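PDB 2EHH: dihydrodipicolinate synthase from Aquifex aeolicus, which catalyses the condensation of pyruvate with aspartate beta-semialdehyde to 4-hydroxy-tetrahydrodipicolinate, a step of lysine biosynthesis by the diaminopimelate pathway. Local coordinates for the interface of chains A and B and the interface of chains A and C. Coordinates in Å, arbitrary orientation; residue numbers count along the deposited sequence, not the author numbering. Chains: chain A/B/C, Dihydrodipicolinate synthase.

Contact 1: the interface of chains A and B. Residues chain A 79-80, 104, 107; chain B 48-49, 268-269.
Loops at the C-terminal ends of the barrel strands 71-75 and 98-102 carry A:Asn79 and A:Asn107 onto B:Pro48 and B:Pro269 of the partner. The enzyme belongs to the DapA family of Schiff-base-forming (beta/alpha)8 barrels. B:Pro48 lies in the 3-10 helix 47-49, a few residues after B:Thr43 and B:Thr44 of the active site. Its CB packs against the amide nitrogen ND2 of A:Asn79 at 3.5 Å, the two side chains crossing obliquely. A:Asn107 comes alongside the same proline in the opposite direction, A:Asn107 CB 4.1 Å from B:Pro48 CG. It meets B:Pro269 at about a right angle, with its ND2 3.6 Å from CG. B:Pro269 follows a cis peptide bond. The CG of A:Asn107 sits between the backbone N and the carbonyl carbon (chi1 52°), which swings the amide back towards its own chain. From there ND2 donates a hydrogen bond to A:Asn79 O at 3.0 Å. The donor lies in the carbonyl plane, with a C=O...N angle of 146°. This bond ties the two loops together between the partner's prolines. With an alanine at A:Asn107, the carbonyl of A:Asn79 would probably lose this donor and a gap would open beside B:Pro269. B:Thr49 turns its methyl CG2 towards the backbone of A:Ala80, 4.1 Å from CA. A water lies between A:Asn79 OD1 and B:Pro48 O, but its short distances make this bridge doubtful.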
ATOM      1  N   ASN A  79     -15.452   0.871  18.767  1.00 15.63           N
ATOM      2  CA  ASN A  79     -14.326   1.789  18.845  1.00 16.53           C
ATOM      3  C   ASN A  79     -14.484   2.773  20.000  1.00 16.01           C
ATOM      4  O   ASN A  79     -13.854   3.826  20.022  1.00 15.37           O
ATOM      5  CB  ASN A  79     -14.115   2.531  17.517  1.00 15.57           C
ATOM      6  CG  ASN A  79     -15.323   3.330  17.084  1.00 17.14           C
ATOM      7  OD1 ASN A  79     -16.356   3.344  17.756  1.00 15.31           O
ATOM      8  ND2 ASN A  79     -15.199   4.004  15.944  1.00 16.30           N
ATOM      9  N   ALA A  80     -15.329   2.402  20.963  1.00 16.65           N
ATOM     10  CA  ALA A  80     -15.581   3.209  22.161  1.00 16.80           C
ATOM     11  C   ALA A  80     -15.368   2.297  23.370  1.00 15.83           C
ATOM     12  O   ALA A  80     -16.101   1.330  23.560  1.00 16.07           O
ATOM     13  CB  ALA A  80     -17.011   3.746  22.149  1.00 16.48           C
ATOM     14  N   PRO A 104     -10.104  -1.197  17.895  1.00 13.32           N
ATOM     15  CA  PRO A 104     -10.907  -0.041  17.487  1.00 11.93           C
ATOM     16  C   PRO A 104     -10.712   0.387  16.034  1.00 12.95           C
ATOM     17  O   PRO A 104      -9.588   0.643  15.589  1.00 12.59           O
ATOM     18  CB  PRO A 104     -10.467   1.032  18.466  1.00 12.91           C
ATOM     19  CG  PRO A 104     -10.290   0.236  19.733  1.00 13.26           C
ATOM     20  CD  PRO A 104      -9.537  -0.993  19.242  1.00 10.84           C
ATOM     21  N   ASN A 107     -11.296   5.446  14.374  1.00 12.56           N
ATOM     22  CA  ASN A 107     -10.648   6.541  15.098  1.00 13.39           C
ATOM     23  C   ASN A 107      -9.136   6.396  15.288  1.00 12.96           C
ATOM     24  O   ASN A 107      -8.484   7.279  15.839  1.00 14.15           O
ATOM     25  CB  ASN A 107     -11.345   6.841  16.441  1.00 13.58           C
ATOM     26  CG  ASN A 107     -11.527   5.619  17.324  1.00 15.82           C
ATOM     27  OD1 ASN A 107     -11.028   4.532  17.038  1.00 14.48           O
ATOM     28  ND2 ASN A 107     -12.255   5.806  18.422  1.00 13.50           N
TER
ATOM     29  N   PRO B  48     -16.997   9.038  17.263  1.00 16.99           N
ATOM     30  CA  PRO B  48     -16.950   7.624  17.654  1.00 17.24           C
ATOM     31  C   PRO B  48     -17.274   7.309  19.112  1.00 17.30           C
ATOM     32  O   PRO B  48     -17.854   6.263  19.406  1.00 18.16           O
ATOM     33  CB  PRO B  48     -15.526   7.211  17.288  1.00 16.90           C
ATOM     34  CG  PRO B  48     -15.237   8.064  16.086  1.00 16.26           C
ATOM     35  CD  PRO B  48     -15.765   9.413  16.545  1.00 15.47           C
ATOM     36  N   THR B  49     -16.908   8.202  20.025  1.00 17.90           N
ATOM     37  CA  THR B  49     -17.165   7.949  21.437  1.00 17.29           C
ATOM     38  C   THR B  49     -18.336   8.727  22.031  1.00 18.82           C
ATOM     39  O   THR B  49     -18.570   8.673  23.236  1.00 17.50           O
ATOM     40  CB  THR B  49     -15.905   8.200  22.285  1.00 16.31           C
ATOM     41  OG1 THR B  49     -15.451   9.545  22.093  1.00 14.79           O
ATOM     42  CG2 THR B  49     -14.799   7.231  21.873  1.00 15.57           C
ATOM     43  N   LEU B 268     -11.546   7.351  25.877  1.00 16.41           N
ATOM     44  CA  LEU B 268     -10.846   6.177  25.373  1.00 15.11           C
ATOM     45  C   LEU B 268     -11.653   5.618  24.207  1.00 16.48           C
ATOM     46  O   LEU B 268     -12.888   5.665  24.220  1.00 15.11           O
ATOM     47  CB  LEU B 268     -10.693   5.129  26.479  1.00 15.20           C
ATOM     48  CG  LEU B 268      -9.732   5.516  27.612  1.00 16.47           C
ATOM     49  CD1 LEU B 268      -9.705   4.418  28.664  1.00 17.50           C
ATOM     50  CD2 LEU B 268      -8.333   5.746  27.046  1.00 16.65           C
ATOM     51  N   PRO B 269     -10.977   5.006  23.221  1.00 16.60           N
ATOM     52  CA  PRO B 269      -9.532   4.781  23.104  1.00 15.76           C
ATOM     53  C   PRO B 269      -8.575   5.942  22.841  1.00 18.28           C
ATOM     54  O   PRO B 269      -7.370   5.718  22.730  1.00 18.12           O
ATOM     55  CB  PRO B 269      -9.448   3.715  22.014  1.00 16.02           C
ATOM     56  CG  PRO B 269     -10.544   4.125  21.086  1.00 16.45           C
ATOM     57  CD  PRO B 269     -11.685   4.467  22.043  1.00 15.07           C
TER
HETATM   58  O   HOH W   1     -18.604   4.159  18.442  1.00  9.10           O

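Contact 2: the interface of chains A and C. Residues chain A 168, 171-172, 175; chain C 189-190, 233, 237, 241.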
ATOM      1  N   ASP A 168       4.817 -13.395   8.936  1.00 14.74           N
ATOM      2  CA  ASP A 168       5.882 -12.949   9.822  1.00 17.48           C
ATOM      3  C   ASP A 168       5.318 -12.419  11.134  1.00 17.25           C
ATOM      4  O   ASP A 168       5.944 -12.545  12.186  1.00 16.57           O
ATOM      5  CB  ASP A 168       6.694 -11.854   9.153  1.00 23.89           C
ATOM      6  CG  ASP A 168       8.149 -12.195   9.068  1.00 31.97           C
ATOM      7  OD1 ASP A 168       8.783 -12.379  10.137  1.00 35.26           O
ATOM      8  OD2 ASP A 168       8.656 -12.282   7.929  1.00 35.40           O
ATOM      9  N   SER A 171       4.524 -15.376  13.233  1.00 12.98           N
ATOM     10  CA  SER A 171       5.753 -15.905  13.825  1.00 14.00           C
ATOM     11  C   SER A 171       6.134 -15.090  15.049  1.00 13.78           C
ATOM     12  O   SER A 171       6.479 -15.641  16.100  1.00 15.37           O
ATOM     13  CB  SER A 171       6.914 -15.854  12.823  1.00 13.56           C
ATOM     14  OG  SER A 171       6.794 -16.867  11.845  1.00 14.29           O
ATOM     15  N   GLU A 172       6.071 -13.772  14.904  1.00 14.21           N
ATOM     16  CA  GLU A 172       6.427 -12.870  15.986  1.00 15.62           C
ATOM     17  C   GLU A 172       5.540 -13.073  17.210  1.00 14.58           C
ATOM     18  O   GLU A 172       6.035 -13.134  18.333  1.00 14.66           O
ATOM     19  CB  GLU A 172       6.341 -11.424  15.505  1.00 19.07           C
ATOM     20  CG  GLU A 172       7.183 -10.457  16.312  1.00 28.25           C
ATOM     21  CD  GLU A 172       8.682 -10.676  16.132  1.00 30.66           C
ATOM     22  OE1 GLU A 172       9.170 -10.606  14.980  1.00 33.37           O
ATOM     23  OE2 GLU A 172       9.374 -10.912  17.145  1.00 35.59           O
ATOM     24  N   LYS A 175       6.225 -16.575  18.821  1.00 19.61           N
ATOM     25  CA  LYS A 175       7.522 -16.551  19.483  1.00 20.79           C
ATOM     26  C   LYS A 175       7.569 -15.687  20.738  1.00 20.49           C
ATOM     27  O   LYS A 175       8.064 -16.119  21.776  1.00 20.56           O
ATOM     28  CB  LYS A 175       8.604 -16.079  18.504  1.00 21.27           C
ATOM     29  CG  LYS A 175      10.003 -16.020  19.110  1.00 24.92           C
ATOM     30  CD  LYS A 175      11.036 -15.591  18.084  1.00 27.19           C
ATOM     31  CE  LYS A 175      12.423 -15.509  18.700  1.00 28.67           C
ATOM     32  NZ  LYS A 175      12.856 -16.815  19.264  1.00 29.91           N
TER
ATOM     33  N   SER C 189      12.118 -16.272   6.270  1.00 11.35           N
ATOM     34  CA  SER C 189      11.111 -16.350   7.325  1.00 13.24           C
ATOM     35  C   SER C 189       9.780 -16.928   6.853  1.00 13.04           C
ATOM     36  O   SER C 189       8.896 -17.217   7.666  1.00 14.71           O
ATOM     37  CB  SER C 189      10.884 -14.965   7.941  1.00 14.93           C
ATOM     38  OG  SER C 189      10.344 -14.068   6.991  1.00 19.36           O
ATOM     39  N   LEU C 190       9.640 -17.116   5.545  1.00 11.25           N
ATOM     40  CA  LEU C 190       8.410 -17.646   4.984  1.00 10.08           C
ATOM     41  C   LEU C 190       8.549 -19.067   4.459  1.00 11.70           C
ATOM     42  O   LEU C 190       7.578 -19.645   3.978  1.00 10.77           O
ATOM     43  CB  LEU C 190       7.910 -16.739   3.852  1.00 12.67           C
ATOM     44  CG  LEU C 190       7.567 -15.293   4.233  1.00 11.84           C
ATOM     45  CD1 LEU C 190       6.892 -14.592   3.051  1.00 11.56           C
ATOM     46  CD2 LEU C 190       6.638 -15.297   5.441  1.00 12.35           C
ATOM     47  N   HIS C 233      12.810 -23.160  12.828  1.00 14.36           N
ATOM     48  CA  HIS C 233      12.314 -21.861  12.371  1.00 13.20           C
ATOM     49  C   HIS C 233      12.426 -20.813  13.477  1.00 12.60           C
ATOM     50  O   HIS C 233      13.013 -19.749  13.287  1.00 11.63           O
ATOM     51  CB  HIS C 233      10.848 -22.003  11.951  1.00 11.91           C
ATOM     52  CG  HIS C 233      10.166 -20.702  11.655  1.00 13.47           C
ATOM     53  ND1 HIS C 233      10.339 -20.019  10.468  1.00 11.97           N
ATOM     54  CD2 HIS C 233       9.288 -19.970  12.383  1.00 13.57           C
ATOM     55  CE1 HIS C 233       9.596 -18.926  10.477  1.00 14.78           C
ATOM     56  NE2 HIS C 233       8.947 -18.873  11.628  1.00 13.41           N
ATOM     57  N   HIS C 237      14.810 -17.557  13.894  1.00 15.62           N
ATOM     58  CA  HIS C 237      14.074 -16.311  13.674  1.00 16.57           C
ATOM     59  C   HIS C 237      14.879 -15.030  13.868  1.00 15.74           C
ATOM     60  O   HIS C 237      14.779 -14.108  13.055  1.00 15.09           O
ATOM     61  CB  HIS C 237      12.819 -16.258  14.545  1.00 19.81           C
ATOM     62  CG  HIS C 237      11.814 -15.250  14.078  1.00 25.67           C
ATOM     63  ND1 HIS C 237      11.593 -14.055  14.728  1.00 25.96           N
ATOM     64  CD2 HIS C 237      10.996 -15.242  12.997  1.00 27.17           C
ATOM     65  CE1 HIS C 237      10.687 -13.357  14.073  1.00 28.76           C
ATOM     66  NE2 HIS C 237      10.307 -14.055  13.015  1.00 30.17           N
ATOM     67  N   LYS C 241      15.608 -12.236  10.862  1.00 14.45           N
ATOM     68  CA  LYS C 241      15.258 -10.823  10.985  1.00 16.46           C
ATOM     69  C   LYS C 241      16.441  -9.859  10.868  1.00 15.43           C
ATOM     70  O   LYS C 241      16.366  -8.861  10.150  1.00 13.64           O
ATOM     71  CB  LYS C 241      14.522 -10.575  12.308  1.00 20.13           C
ATOM     72  CG  LYS C 241      13.961  -9.162  12.433  1.00 27.06           C
ATOM     73  CD  LYS C 241      12.866  -9.063  13.496  1.00 30.62           C
ATOM     74  CE  LYS C 241      13.424  -8.801  14.879  1.00 34.13           C
ATOM     75  NZ  LYS C 241      12.322  -8.738  15.885  1.00 36.23           N
TER
HETATM   76  O   HOH W   2       7.782 -15.826   9.640  1.00 21.56           O
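A chi1 of 64° sets OG of C:Ser189 between its backbone N and carbonyl carbon, facing A:Asp168. The CG of A:Glu172 lies opposite its backbone N (chi1 -157°), and a bend at chi2 carries the carboxylate to the ring edge of C:His237. C:Ser189 OG donates to A:Asp168 OD2 at 2.6 Å. It approaches on the syn side of the carboxylate, 31° out of its plane. One helical turn on, the hydroxyl OG of A:Ser171 and C:His233 NE2 share a hydrogen bond of 3.0 Å. The same OG contacts a water at 2.6 Å, and that water reaches C:Ser189 O at 2.7 Å. A:Glu172 OE1 lies in the ring plane of C:His237, 3.3 Å from CE1. C:Lys241 NZ forms a long salt bridge with A:Glu172 OE1 at 3.8 Å and may also favour the negative charge of the carboxylate. The aliphatic CD of A:Lys175 packs on C:His237 at 3.7 Å from ND1. C:His237 thus fits between A:Lys175, A:Glu172, A:Ser171 and A:Asp168. These four residues form one side of helix 167-177, which follows the strand bearing A:Lys161. They meet helix 226-242 and the 3-10 helix 188-190 of chain C.

Contact 3: the interface of chains A and B. Residues chain A 106-108, 138; chain B 48, 136-137, 247, 270.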
ATOM      1  N   TYR A 106     -11.696   2.932  12.624  1.00 11.17           N
ATOM      2  CA  TYR A 106     -11.966   4.322  12.276  1.00 12.58           C
ATOM      3  C   TYR A 106     -11.279   5.460  13.039  1.00 14.29           C
ATOM      4  O   TYR A 106     -10.750   6.378  12.400  1.00 13.05           O
ATOM      5  CB  TYR A 106     -13.478   4.552  12.292  1.00 15.04           C
ATOM      6  CG  TYR A 106     -13.907   5.917  11.805  1.00 18.07           C
ATOM      7  CD1 TYR A 106     -13.911   6.225  10.446  1.00 18.46           C
ATOM      8  CD2 TYR A 106     -14.321   6.894  12.702  1.00 22.09           C
ATOM      9  CE1 TYR A 106     -14.324   7.477   9.989  1.00 22.02           C
ATOM     10  CE2 TYR A 106     -14.738   8.152  12.258  1.00 24.85           C
ATOM     11  CZ  TYR A 106     -14.738   8.433  10.900  1.00 24.68           C
ATOM     12  OH  TYR A 106     -15.179   9.658  10.457  1.00 28.44           O
ATOM     13  N   ASN A 107     -11.296   5.446  14.374  1.00 12.56           N
ATOM     14  CA  ASN A 107     -10.648   6.541  15.098  1.00 13.39           C
ATOM     15  C   ASN A 107      -9.136   6.396  15.288  1.00 12.96           C
ATOM     16  O   ASN A 107      -8.484   7.279  15.839  1.00 14.15           O
ATOM     17  CB  ASN A 107     -11.345   6.841  16.441  1.00 13.58           C
ATOM     18  CG  ASN A 107     -11.527   5.619  17.324  1.00 15.82           C
ATOM     19  OD1 ASN A 107     -11.028   4.532  17.038  1.00 14.48           O
ATOM     20  ND2 ASN A 107     -12.255   5.806  18.422  1.00 13.50           N
ATOM     21  N   LYS A 108      -8.593   5.279  14.811  1.00 12.91           N
ATOM     22  CA  LYS A 108      -7.152   5.003  14.847  1.00 12.69           C
ATOM     23  C   LYS A 108      -6.382   5.429  16.097  1.00 11.81           C
ATOM     24  O   LYS A 108      -5.490   6.277  16.039  1.00  9.39           O
ATOM     25  CB  LYS A 108      -6.496   5.638  13.615  1.00 12.65           C
ATOM     26  CG  LYS A 108      -7.071   5.132  12.296  1.00 17.86           C
ATOM     27  CD  LYS A 108      -6.397   5.775  11.091  1.00 20.67           C
ATOM     28  CE  LYS A 108      -4.888   5.597  11.133  1.00 21.66           C
ATOM     29  NZ  LYS A 108      -4.246   6.075   9.877  1.00 24.21           N
ATOM     30  N   THR A 138     -10.242  -2.168  10.094  1.00 13.76           N
ATOM     31  CA  THR A 138     -10.099  -1.179  11.163  1.00 14.23           C
ATOM     32  C   THR A 138      -9.232   0.012  10.785  1.00 14.20           C
ATOM     33  O   THR A 138      -9.332   1.084  11.389  1.00 13.76           O
ATOM     34  CB  THR A 138      -9.487  -1.813  12.423  1.00 14.22           C
ATOM     35  OG1 THR A 138      -8.143  -2.213  12.140  1.00 13.02           O
ATOM     36  CG2 THR A 138     -10.295  -3.037  12.863  1.00 12.50           C
TER
ATOM     37  N   PRO B  48     -16.997   9.038  17.263  1.00 16.99           N
ATOM     38  CA  PRO B  48     -16.950   7.624  17.654  1.00 17.24           C
ATOM     39  C   PRO B  48     -17.274   7.309  19.112  1.00 17.30           C
ATOM     40  O   PRO B  48     -17.854   6.263  19.406  1.00 18.16           O
ATOM     41  CB  PRO B  48     -15.526   7.211  17.288  1.00 16.90           C
ATOM     42  CG  PRO B  48     -15.237   8.064  16.086  1.00 16.26           C
ATOM     43  CD  PRO B  48     -15.765   9.413  16.545  1.00 15.47           C
ATOM     44  N   SER B 136      -8.406   6.400   4.484  1.00 14.40           N
ATOM     45  CA  SER B 136      -7.398   6.068   5.489  1.00 13.62           C
ATOM     46  C   SER B 136      -8.031   5.697   6.833  1.00 13.91           C
ATOM     47  O   SER B 136      -7.386   5.078   7.676  1.00 13.46           O
ATOM     48  CB  SER B 136      -6.425   7.238   5.676  1.00 15.41           C
ATOM     49  OG  SER B 136      -7.097   8.376   6.183  1.00 15.50           O
ATOM     50  N   ARG B 137      -9.295   6.070   7.023  1.00 12.34           N
ATOM     51  CA  ARG B 137     -10.009   5.764   8.259  1.00 13.22           C
ATOM     52  C   ARG B 137     -11.155   4.769   8.050  1.00 14.40           C
ATOM     53  O   ARG B 137     -11.373   3.881   8.879  1.00 14.33           O
ATOM     54  CB  ARG B 137     -10.591   7.037   8.882  1.00 14.75           C
ATOM     55  CG  ARG B 137      -9.586   7.983   9.540  1.00 15.16           C
ATOM     56  CD  ARG B 137     -10.321   9.180  10.148  1.00 19.65           C
ATOM     57  NE  ARG B 137      -9.429  10.105  10.844  1.00 22.30           N
ATOM     58  CZ  ARG B 137      -8.965   9.919  12.076  1.00 22.05           C
ATOM     59  NH1 ARG B 137      -9.317   8.840  12.759  1.00 15.96           N
ATOM     60  NH2 ARG B 137      -8.143  10.810  12.622  1.00 19.90           N
ATOM     61  N   THR B 247      -2.510  10.751  16.021  1.00 15.41           N
ATOM     62  CA  THR B 247      -3.843  10.703  15.422  1.00 15.16           C
ATOM     63  C   THR B 247      -4.765  11.875  15.786  1.00 14.68           C
ATOM     64  O   THR B 247      -4.966  12.174  16.962  1.00 14.15           O
ATOM     65  CB  THR B 247      -4.578   9.397  15.800  1.00 15.99           C
ATOM     66  OG1 THR B 247      -3.810   8.264  15.366  1.00 16.35           O
ATOM     67  CG2 THR B 247      -5.950   9.349  15.139  1.00 13.95           C
ATOM     68  N   LEU B 270      -9.067   7.173  22.728  1.00 17.54           N
ATOM     69  CA  LEU B 270      -8.134   8.273  22.509  1.00 18.47           C
ATOM     70  C   LEU B 270      -7.467   8.587  23.843  1.00 20.04           C
ATOM     71  O   LEU B 270      -8.076   8.431  24.903  1.00 16.66           O
ATOM     72  CB  LEU B 270      -8.843   9.509  21.945  1.00 17.95           C
ATOM     73  CG  LEU B 270      -9.447   9.340  20.542  1.00 18.46           C
ATOM     74  CD1 LEU B 270      -9.761  10.716  19.960  1.00 17.86           C
ATOM     75  CD2 LEU B 270      -8.465   8.608  19.629  1.00 19.92           C
TER
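Two hydrogen bonds from side chains of chain B hold backbone carbonyls of A:Tyr106 and A:Lys108. B:Arg137 NH1 donates to A:Tyr106 O at 2.9 Å. It meets a lone pair in the carbonyl plane, and the oxygen lies only 4° from the guanidinium plane. The extended arginine chain, from CG to NE, runs alongside the carbonyl, with CB, CG and CD all near A:Tyr106 O, before NH1 bonds it. B:Thr247 OG1 donates to A:Lys108 O at 2.7 Å, nearly along the C=O axis at 167°. The two bonds pin the loop on either side of A:Asn107.

Apolar packing holds the tyrosine ring at one edge and over one face. A:Tyr106 CG lies opposite its backbone N (chi1 -174°), which extends the ring between B:Pro48 and B:Arg137. The CG of B:Pro48 touches the ring edge in plane, 3.7 Å from A:Tyr106 CD2. The CB of B:Arg137 lies over one face of the ring, near the CD1 edge, 3.8 Å from A:Tyr106 CD1.

Around the lysine, the contacts come from its aliphatic part. The CB of A:Lys108 meets the methyl CG2 of B:Thr247 at 4.0 Å. The CD of A:Lys108 lies 3.6 Å from B:Ser136 O.

A:Tyr106 is the residue that, in this family, reaches into the neighbouring subunit's active site and joins its proton relay. The contact therefore holds a catalytic tyrosine in place across the dimer.

Contact 1 and contact 3 are neighbouring patches of the A-B interface, with their C-alpha centres about 8 Å apart. They share A:Asn107 and B:Pro48. The centre of contact 3 lies about 9 Å from B:Tyr132 and about 12 Å from B:Lys161, so this interface borders the active site. Contact 2 joins A to C, about 32 Å from contact 1 and 29 Å from contact 3. Its centre is about 17 Å from C:Lys161. The enzyme is a homotetramer, a dimer of dimers. A-B is probably the tight dimer that completes the active sites, and A-C probably joins the dimers. Two-fold symmetry repeats each contact.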